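Local structure of octaprenyl-diphosphate synthase (Roseobacter denitrificans, 4JXN) at residues M248-E261 and L285-V298. The protein probably extends farnesyl diphosphate with five isopentenyl units, using magnesium, to make octaprenyl diphosphate, the side-chain precursor of isoprenoid quinones. Sequence-based numbering, arbitrary orientation.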
ATOM      1  N   MET A 248     -27.320   4.904   0.348  1.00 75.19           N
ATOM      2  CA  MET A 248     -28.249   5.353   1.389  1.00 76.62           C
ATOM      3  C   MET A 248     -29.717   5.299   0.952  1.00 49.10           C
ATOM      4  O   MET A 248     -30.569   4.859   1.726  1.00 62.78           O
ATOM      5  CB  MET A 248     -27.910   6.767   1.863  1.00 70.32           C
ATOM      6  CG  MET A 248     -28.779   7.242   3.023  1.00 85.81           C
ATOM      7  SD  MET A 248     -28.235   8.795   3.764  1.00 70.74           S
ATOM      8  CE  MET A 248     -26.896   8.215   4.809  1.00 94.75           C
ATOM      9  N   PRO A 249     -30.030   5.784  -0.260  1.00 46.01           N
ATOM     10  CA  PRO A 249     -31.418   5.658  -0.744  1.00 71.88           C
ATOM     11  C   PRO A 249     -31.959   4.224  -0.690  1.00 52.76           C
ATOM     12  O   PRO A 249     -33.140   4.011  -0.371  1.00 60.26           O
ATOM     13  CB  PRO A 249     -31.324   6.114  -2.199  1.00 61.53           C
ATOM     14  CG  PRO A 249     -30.105   6.968  -2.259  1.00 62.77           C
ATOM     15  CD  PRO A 249     -29.151   6.315  -1.311  1.00 50.97           C
ATOM     16  N   LEU A 250     -31.094   3.249  -0.970  1.00 53.58           N
ATOM     17  CA  LEU A 250     -31.481   1.834  -0.906  1.00 50.48           C
ATOM     18  C   LEU A 250     -31.679   1.366   0.518  1.00 55.34           C
ATOM     19  O   LEU A 250     -32.588   0.588   0.801  1.00 63.50           O
ATOM     20  CB  LEU A 250     -30.460   0.950  -1.627  1.00 65.69           C
ATOM     21  CG  LEU A 250     -30.336   1.243  -3.129  1.00 67.95           C
ATOM     22  CD1 LEU A 250     -29.089   0.588  -3.705  1.00149.49           C
ATOM     23  CD2 LEU A 250     -31.575   0.785  -3.884  1.00190.74           C
ATOM     24  N   ILE A 251     -30.843   1.852   1.426  1.00 65.45           N
ATOM     25  CA  ILE A 251     -30.966   1.470   2.827  1.00 46.71           C
ATOM     26  C   ILE A 251     -32.276   1.965   3.409  1.00 46.29           C
ATOM     27  O   ILE A 251     -32.965   1.257   4.169  1.00 62.19           O
ATOM     28  CB  ILE A 251     -29.803   2.045   3.672  1.00 90.72           C
ATOM     29  CG1 ILE A 251     -28.492   1.355   3.307  1.00 60.60           C
ATOM     30  CG2 ILE A 251     -30.070   1.870   5.166  1.00 56.89           C
ATOM     31  CD1 ILE A 251     -27.261   2.107   3.758  1.00 94.40           C
ATOM     32  N   LYS A 252     -32.577   3.213   3.098  1.00 50.08           N
ATOM     33  CA  LYS A 252     -33.786   3.836   3.580  1.00 59.25           C
ATOM     34  C   LYS A 252     -35.036   3.174   2.972  1.00 51.35           C
ATOM     35  O   LYS A 252     -36.080   3.103   3.626  1.00 61.57           O
ATOM     36  CB  LYS A 252     -33.753   5.327   3.253  1.00 52.22           C
ATOM     37  CG  LYS A 252     -32.834   6.147   4.142  1.00 64.21           C
ATOM     38  CD  LYS A 252     -33.157   7.631   4.010  1.00 56.34           C
ATOM     39  CE  LYS A 252     -32.227   8.514   4.834  1.00 85.21           C
ATOM     40  NZ  LYS A 252     -32.610   8.536   6.270  1.00 65.96           N
ATOM     41  N   ALA A 253     -34.932   2.699   1.726  1.00 66.77           N
ATOM     42  CA  ALA A 253     -36.045   1.961   1.090  1.00 62.59           C
ATOM     43  C   ALA A 253     -36.239   0.598   1.737  1.00 43.46           C
ATOM     44  O   ALA A 253     -37.344   0.258   2.188  1.00 58.04           O
ATOM     45  CB  ALA A 253     -35.812   1.805  -0.400  1.00 57.33           C
ATOM     46  N   VAL A 254     -35.153  -0.165   1.812  1.00 75.44           N
ATOM     47  CA  VAL A 254     -35.179  -1.498   2.409  1.00 64.24           C
ATOM     48  C   VAL A 254     -35.691  -1.438   3.844  1.00 58.35           C
ATOM     49  O   VAL A 254     -36.479  -2.282   4.264  1.00 84.85           O
ATOM     50  CB  VAL A 254     -33.789  -2.163   2.365  1.00 86.41           C
ATOM     51  CG1 VAL A 254     -33.787  -3.459   3.169  1.00107.48           C
ATOM     52  CG2 VAL A 254     -33.359  -2.422   0.919  1.00 61.59           C
ATOM     53  N   ALA A 255     -35.257  -0.421   4.578  1.00 82.23           N
ATOM     54  CA  ALA A 255     -35.681  -0.208   5.954  1.00 56.05           C
ATOM     55  C   ALA A 255     -37.189  -0.154   6.128  1.00 59.02           C
ATOM     56  O   ALA A 255     -37.684  -0.356   7.233  1.00120.03           O
ATOM     57  CB  ALA A 255     -35.054   1.069   6.499  1.00 85.70           C
ATOM     58  N   LYS A 256     -37.921   0.109   5.050  1.00 73.65           N
ATOM     59  CA  LYS A 256     -39.385   0.170   5.111  1.00 75.95           C
ATOM     60  C   LYS A 256     -40.093  -0.923   4.310  1.00 50.24           C
ATOM     61  O   LYS A 256     -41.322  -0.895   4.137  1.00 77.59           O
ATOM     62  CB  LYS A 256     -39.833   1.547   4.650  1.00 51.40           C
ATOM     63  CG  LYS A 256     -39.703   2.569   5.761  1.00 93.88           C
ATOM     64  CD  LYS A 256     -39.455   3.944   5.199  1.00 48.03           C
ATOM     65  CE  LYS A 256     -39.738   5.032   6.215  1.00 70.48           C
ATOM     66  NZ  LYS A 256     -39.674   6.362   5.566  1.00 71.32           N
ATOM     67  N   ALA A 257     -39.307  -1.891   3.844  1.00100.09           N
ATOM     68  CA  ALA A 257     -39.806  -2.969   3.007  1.00 46.78           C
ATOM     69  C   ALA A 257     -40.715  -3.905   3.793  1.00 67.97           C
ATOM     70  O   ALA A 257     -40.306  -4.471   4.808  1.00118.69           O
ATOM     71  CB  ALA A 257     -38.639  -3.756   2.417  1.00 74.78           C
ATOM     72  N   ASP A 258     -41.950  -4.048   3.318  1.00 81.90           N
ATOM     73  CA  ASP A 258     -42.805  -5.159   3.722  1.00 90.30           C
ATOM     74  C   ASP A 258     -42.284  -6.459   3.098  1.00 75.15           C
ATOM     75  O   ASP A 258     -41.269  -6.460   2.382  1.00 73.50           O
ATOM     76  CB  ASP A 258     -44.265  -4.904   3.312  1.00 79.87           C
ATOM     77  CG  ASP A 258     -44.455  -4.834   1.796  1.00 77.64           C
ATOM     78  OD1 ASP A 258     -43.504  -5.123   1.048  1.00 77.66           O
ATOM     79  OD2 ASP A 258     -45.562  -4.477   1.348  1.00 64.35           O
ATOM     80  N   ALA A 259     -42.989  -7.557   3.361  1.00 94.26           N
ATOM     81  CA  ALA A 259     -42.609  -8.875   2.851  1.00 79.51           C
ATOM     82  C   ALA A 259     -42.479  -8.896   1.329  1.00 60.64           C
ATOM     83  O   ALA A 259     -41.500  -9.423   0.783  1.00 73.55           O
ATOM     84  CB  ALA A 259     -43.624  -9.908   3.302  1.00 70.95           C
ATOM     85  N   GLU A 260     -43.473  -8.325   0.655  1.00 83.93           N
ATOM     86  CA  GLU A 260     -43.477  -8.228  -0.807  1.00 60.20           C
ATOM     87  C   GLU A 260     -42.207  -7.532  -1.307  1.00 51.76           C
ATOM     88  O   GLU A 260     -41.507  -8.040  -2.189  1.00 68.49           O
ATOM     89  CB  GLU A 260     -44.723  -7.458  -1.287  1.00 55.90           C
ATOM     90  CG  GLU A 260     -45.003  -7.587  -2.782  1.00 98.77           C
ATOM     91  CD  GLU A 260     -45.923  -6.500  -3.317  1.00 93.02           C
ATOM     92  OE1 GLU A 260     -45.590  -5.901  -4.365  1.00 77.66           O
ATOM     93  OE2 GLU A 260     -46.975  -6.235  -2.694  1.00 63.17           O
ATOM     94  N   GLU A 261     -41.910  -6.375  -0.718  1.00 83.45           N
ATOM     95  CA  GLU A 261     -40.769  -5.550  -1.127  1.00 62.50           C
ATOM     96  C   GLU A 261     -39.439  -6.153  -0.712  1.00 59.67           C
ATOM     97  O   GLU A 261     -38.457  -6.088  -1.460  1.00 68.85           O
ATOM     98  CB  GLU A 261     -40.908  -4.145  -0.551  1.00 58.29           C
ATOM     99  CG  GLU A 261     -42.098  -3.398  -1.123  1.00 49.20           C
ATOM    100  CD  GLU A 261     -42.321  -2.041  -0.499  1.00 84.65           C
ATOM    101  OE1 GLU A 261     -41.373  -1.464   0.080  1.00 57.12           O
ATOM    102  OE2 GLU A 261     -43.454  -1.540  -0.611  1.00 70.56           O
ATOM    103  N   LEU A 285     -40.016   2.265  -5.681  1.00 48.04           N
ATOM    104  CA  LEU A 285     -39.949   1.975  -4.251  1.00 40.12           C
ATOM    105  C   LEU A 285     -39.196   3.072  -3.491  1.00 79.44           C
ATOM    106  O   LEU A 285     -39.561   3.407  -2.365  1.00 45.91           O
ATOM    107  CB  LEU A 285     -39.317   0.595  -3.985  1.00 43.15           C
ATOM    108  CG  LEU A 285     -40.087  -0.610  -4.545  1.00 65.90           C
ATOM    109  CD1 LEU A 285     -39.351  -1.907  -4.264  1.00 55.32           C
ATOM    110  CD2 LEU A 285     -41.509  -0.663  -4.008  1.00 49.85           C
ATOM    111  N   LEU A 286     -38.175   3.655  -4.116  1.00 44.86           N
ATOM    112  CA  LEU A 286     -37.440   4.771  -3.494  1.00 65.69           C
ATOM    113  C   LEU A 286     -38.374   5.919  -3.285  1.00 64.62           C
ATOM    114  O   LEU A 286     -38.426   6.491  -2.184  1.00 53.08           O
ATOM    115  CB  LEU A 286     -36.272   5.271  -4.358  1.00 47.29           C
ATOM    116  CG  LEU A 286     -35.115   4.301  -4.599  1.00 81.31           C
ATOM    117  CD1 LEU A 286     -33.982   4.985  -5.351  1.00 70.94           C
ATOM    118  CD2 LEU A 286     -34.619   3.727  -3.286  1.00 56.60           C
ATOM    119  N   HIS A 287     -39.103   6.263  -4.348  1.00 47.37           N
ATOM    120  CA  HIS A 287     -40.048   7.390  -4.294  1.00 71.04           C
ATOM    121  C   HIS A 287     -41.179   7.100  -3.312  1.00 53.69           C
ATOM    122  O   HIS A 287     -41.516   7.941  -2.478  1.00 61.88           O
ATOM    123  CB  HIS A 287     -40.599   7.726  -5.687  1.00 77.09           C
ATOM    124  CG  HIS A 287     -39.575   8.306  -6.608  1.00 64.10           C
ATOM    125  ND1 HIS A 287     -38.868   9.450  -6.305  1.00108.01           N
ATOM    126  CD2 HIS A 287     -39.113   7.886  -7.808  1.00 96.47           C
ATOM    127  CE1 HIS A 287     -38.024   9.716  -7.284  1.00 85.97           C
ATOM    128  NE2 HIS A 287     -38.153   8.782  -8.209  1.00 69.77           N
ATOM    129  N   LYS A 288     -41.718   5.888  -3.390  1.00 52.69           N
ATOM    130  CA  LYS A 288     -42.790   5.418  -2.505  1.00 61.15           C
ATOM    131  C   LYS A 288     -42.450   5.681  -1.055  1.00 71.35           C
ATOM    132  O   LYS A 288     -43.312   6.055  -0.273  1.00 66.04           O
ATOM    133  CB  LYS A 288     -42.989   3.915  -2.714  1.00 59.41           C
ATOM    134  CG  LYS A 288     -44.147   3.277  -1.970  1.00 71.74           C
ATOM    135  CD  LYS A 288     -44.118   1.767  -2.193  1.00 69.06           C
ATOM    136  CE  LYS A 288     -45.317   1.059  -1.581  1.00 79.08           C
ATOM    137  NZ  LYS A 288     -45.434   1.257  -0.108  1.00152.79           N
ATOM    138  N   HIS A 289     -41.179   5.490  -0.716  1.00 62.37           N
ATOM    139  CA  HIS A 289     -40.722   5.580   0.657  1.00 49.68           C
ATOM    140  C   HIS A 289     -39.938   6.852   0.964  1.00 52.80           C
ATOM    141  O   HIS A 289     -39.241   6.897   1.972  1.00 55.89           O
ATOM    142  CB  HIS A 289     -39.842   4.362   0.979  1.00 44.22           C
ATOM    143  CG  HIS A 289     -40.582   3.068   0.979  1.00 61.98           C
ATOM    144  ND1 HIS A 289     -41.722   2.864   1.727  1.00 57.23           N
ATOM    145  CD2 HIS A 289     -40.340   1.903   0.335  1.00 50.64           C
ATOM    146  CE1 HIS A 289     -42.153   1.631   1.537  1.00 67.21           C
ATOM    147  NE2 HIS A 289     -41.333   1.028   0.696  1.00 75.17           N
ATOM    148  N   ALA A 290     -40.036   7.857   0.096  1.00 53.13           N
ATOM    149  CA  ALA A 290     -39.332   9.141   0.253  1.00 53.89           C
ATOM    150  C   ALA A 290     -37.818   8.982   0.454  1.00 65.10           C
ATOM    151  O   ALA A 290     -37.193   9.737   1.197  1.00 47.76           O
ATOM    152  CB  ALA A 290     -39.945   9.937   1.405  1.00 57.15           C
ATOM    153  N   ALA A 291     -37.227   7.996  -0.206  1.00 47.63           N
ATOM    154  CA  ALA A 291     -35.845   7.632   0.081  1.00 63.87           C
ATOM    155  C   ALA A 291     -34.867   8.633  -0.488  1.00 43.62           C
ATOM    156  O   ALA A 291     -33.754   8.753   0.006  1.00 60.14           O
ATOM    157  CB  ALA A 291     -35.534   6.254  -0.458  1.00 45.44           C
ATOM    158  N   LEU A 292     -35.276   9.351  -1.527  1.00 54.69           N
ATOM    159  CA  LEU A 292     -34.380  10.274  -2.173  1.00 46.33           C
ATOM    160  C   LEU A 292     -34.463  11.622  -1.491  1.00 44.72           C
ATOM    161  O   LEU A 292     -33.440  12.185  -1.157  1.00 49.27           O
ATOM    162  CB  LEU A 292     -34.642  10.369  -3.678  1.00 54.28           C
ATOM    163  CG  LEU A 292     -34.279   9.091  -4.461  1.00 70.47           C
ATOM    164  CD1 LEU A 292     -34.808   9.163  -5.884  1.00 71.44           C
ATOM    165  CD2 LEU A 292     -32.777   8.845  -4.465  1.00 80.44           C
ATOM    166  N   THR A 293     -35.668  12.111  -1.247  1.00 44.90           N
ATOM    167  CA  THR A 293     -35.862  13.390  -0.543  1.00 59.98           C
ATOM    168  C   THR A 293     -35.153  13.364   0.807  1.00 37.13           C
ATOM    169  O   THR A 293     -34.502  14.317   1.230  1.00 70.47           O
ATOM    170  CB  THR A 293     -37.350  13.629  -0.232  1.00 62.51           C
ATOM    171  OG1 THR A 293     -38.148  12.670  -0.930  1.00 68.57           O
ATOM    172  CG2 THR A 293     -37.763  15.039  -0.607  1.00 96.77           C
ATOM    173  N   ASP A 294     -35.325  12.244   1.483  1.00 51.97           N
ATOM    174  CA  ASP A 294     -34.761  12.043   2.772  1.00 40.01           C
ATOM    175  C   ASP A 294     -33.228  11.960   2.731  1.00 62.17           C
ATOM    176  O   ASP A 294     -32.552  12.422   3.653  1.00 58.40           O
ATOM    177  CB  ASP A 294     -35.314  10.766   3.400  1.00 40.72           C
ATOM    178  CG  ASP A 294     -36.735  10.909   3.934  1.00 66.20           C
ATOM    179  OD1 ASP A 294     -37.433  11.915   3.654  1.00 57.31           O
ATOM    180  OD2 ASP A 294     -37.146   9.967   4.652  1.00 55.06           O
ATOM    181  N   THR A 295     -32.681  11.360   1.684  1.00 59.76           N
ATOM    182  CA  THR A 295     -31.219  11.299   1.531  1.00 55.93           C
ATOM    183  C   THR A 295     -30.651  12.668   1.181  1.00 54.76           C
ATOM    184  O   THR A 295     -29.577  13.052   1.657  1.00 48.53           O
ATOM    185  CB  THR A 295     -30.810  10.279   0.462  1.00 54.21           C
ATOM    186  OG1 THR A 295     -31.257   8.979   0.857  1.00 51.51           O
ATOM    187  CG2 THR A 295     -29.292  10.254   0.296  1.00 51.39           C
ATOM    188  N   SER A 296     -31.379  13.392   0.334  1.00 40.90           N
ATOM    189  CA  SER A 296     -31.087  14.779   0.032  1.00 53.71           C
ATOM    190  C   SER A 296     -30.955  15.600   1.313  1.00 51.67           C
ATOM    191  O   SER A 296     -30.102  16.470   1.407  1.00 53.36           O
ATOM    192  CB  SER A 296     -32.205  15.381  -0.832  1.00 51.49           C
ATOM    193  OG  SER A 296     -32.412  14.632  -2.012  1.00 98.57           O
ATOM    194  N   VAL A 297     -31.804  15.311   2.289  1.00 56.95           N
ATOM    195  CA  VAL A 297     -31.831  16.053   3.547  1.00 42.93           C
ATOM    196  C   VAL A 297     -30.580  15.767   4.365  1.00 65.62           C
ATOM    197  O   VAL A 297     -30.017  16.677   4.977  1.00 49.85           O
ATOM    198  CB  VAL A 297     -33.120  15.731   4.351  1.00 62.97           C
ATOM    199  CG1 VAL A 297     -33.008  16.156   5.808  1.00 65.95           C
ATOM    200  CG2 VAL A 297     -34.326  16.402   3.697  1.00 67.35           C
ATOM    201  N   VAL A 298     -30.137  14.514   4.373  1.00 53.11           N
ATOM    202  CA  VAL A 298     -28.908  14.161   5.096  1.00 52.50           C
ATOM    203  C   VAL A 298     -27.704  14.828   4.446  1.00 66.61           C
ATOM    204  O   VAL A 298     -26.856  15.410   5.144  1.00 49.16           O
ATOM    205  CB  VAL A 298     -28.720  12.643   5.213  1.00 54.25           C
ATOM    206  CG1 VAL A 298     -27.373  12.298   5.828  1.00 67.44           C
ATOM    207  CG2 VAL A 298     -29.830  12.071   6.063  1.00 50.51           C
TER
HETATM  208  O   HOH W   1     -37.273   7.408   3.607  1.00 50.28           O
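Within the all-helical isoprenoid synthase fold, Pro249 of the short helix 248-254 enters as a knob into a hole made by Leu286, Ala291, Leu292 and Thr295, where a Schellman motif ends helix 278-288 and helix 291-309 sets off. The axes of helices 248-254 and 291-298 approach to 8.7 Å at 126°. Ala290 is the C-prime residue, with positive phi, and its neighbour Ala291 brings CB to 3.3 Å from Pro249 O. The proline ring meets Leu292 with its CB, 3.8 Å from Leu292 CD2, while Leu286 turns its CD2 branch onto Ala253 CB; Phe226 packs on both Pro249 and Leu286. Thr295 OG1 faces the proline ring but hydrogen-bonds back to Ala291 O, 2.6 Å away and almost in line with that carbonyl, which also accepts from Thr295 N. The Met248 chain leaves with CG anti to its own N (chi1 -176°) and slides past Thr295 in the opposite direction, carrying SD to Val298 CB. Lys252 crosses Asp294 at a slant, CD against CB, its ammonium going on to a salt bridge with Glu170 in helix 170-196.

Past helix 248-254, the polar end of the contact centres on the His289 ring. Lys256 CB sits over one face in a CH-pi contact, 3.9 Å from the ring centroid, and Lys288 CD lies toward the rim of the opposite face. A water donates to His289 O and Asp294 OD2 and takes a weak bond from Lys256 NZ. Asp258 N-caps helix 259-270, its OD1 accepting from Glu261 N. The Glu261 carboxylate has two partners: OE2 makes a salt bridge with Lys288 NZ (3.5 Å), and OE1 accepts the N-H of His289 NE2 on its syn lone pair, a hydrogen bond of 2.6 Å in the imidazole plane and nearly straight at 169°.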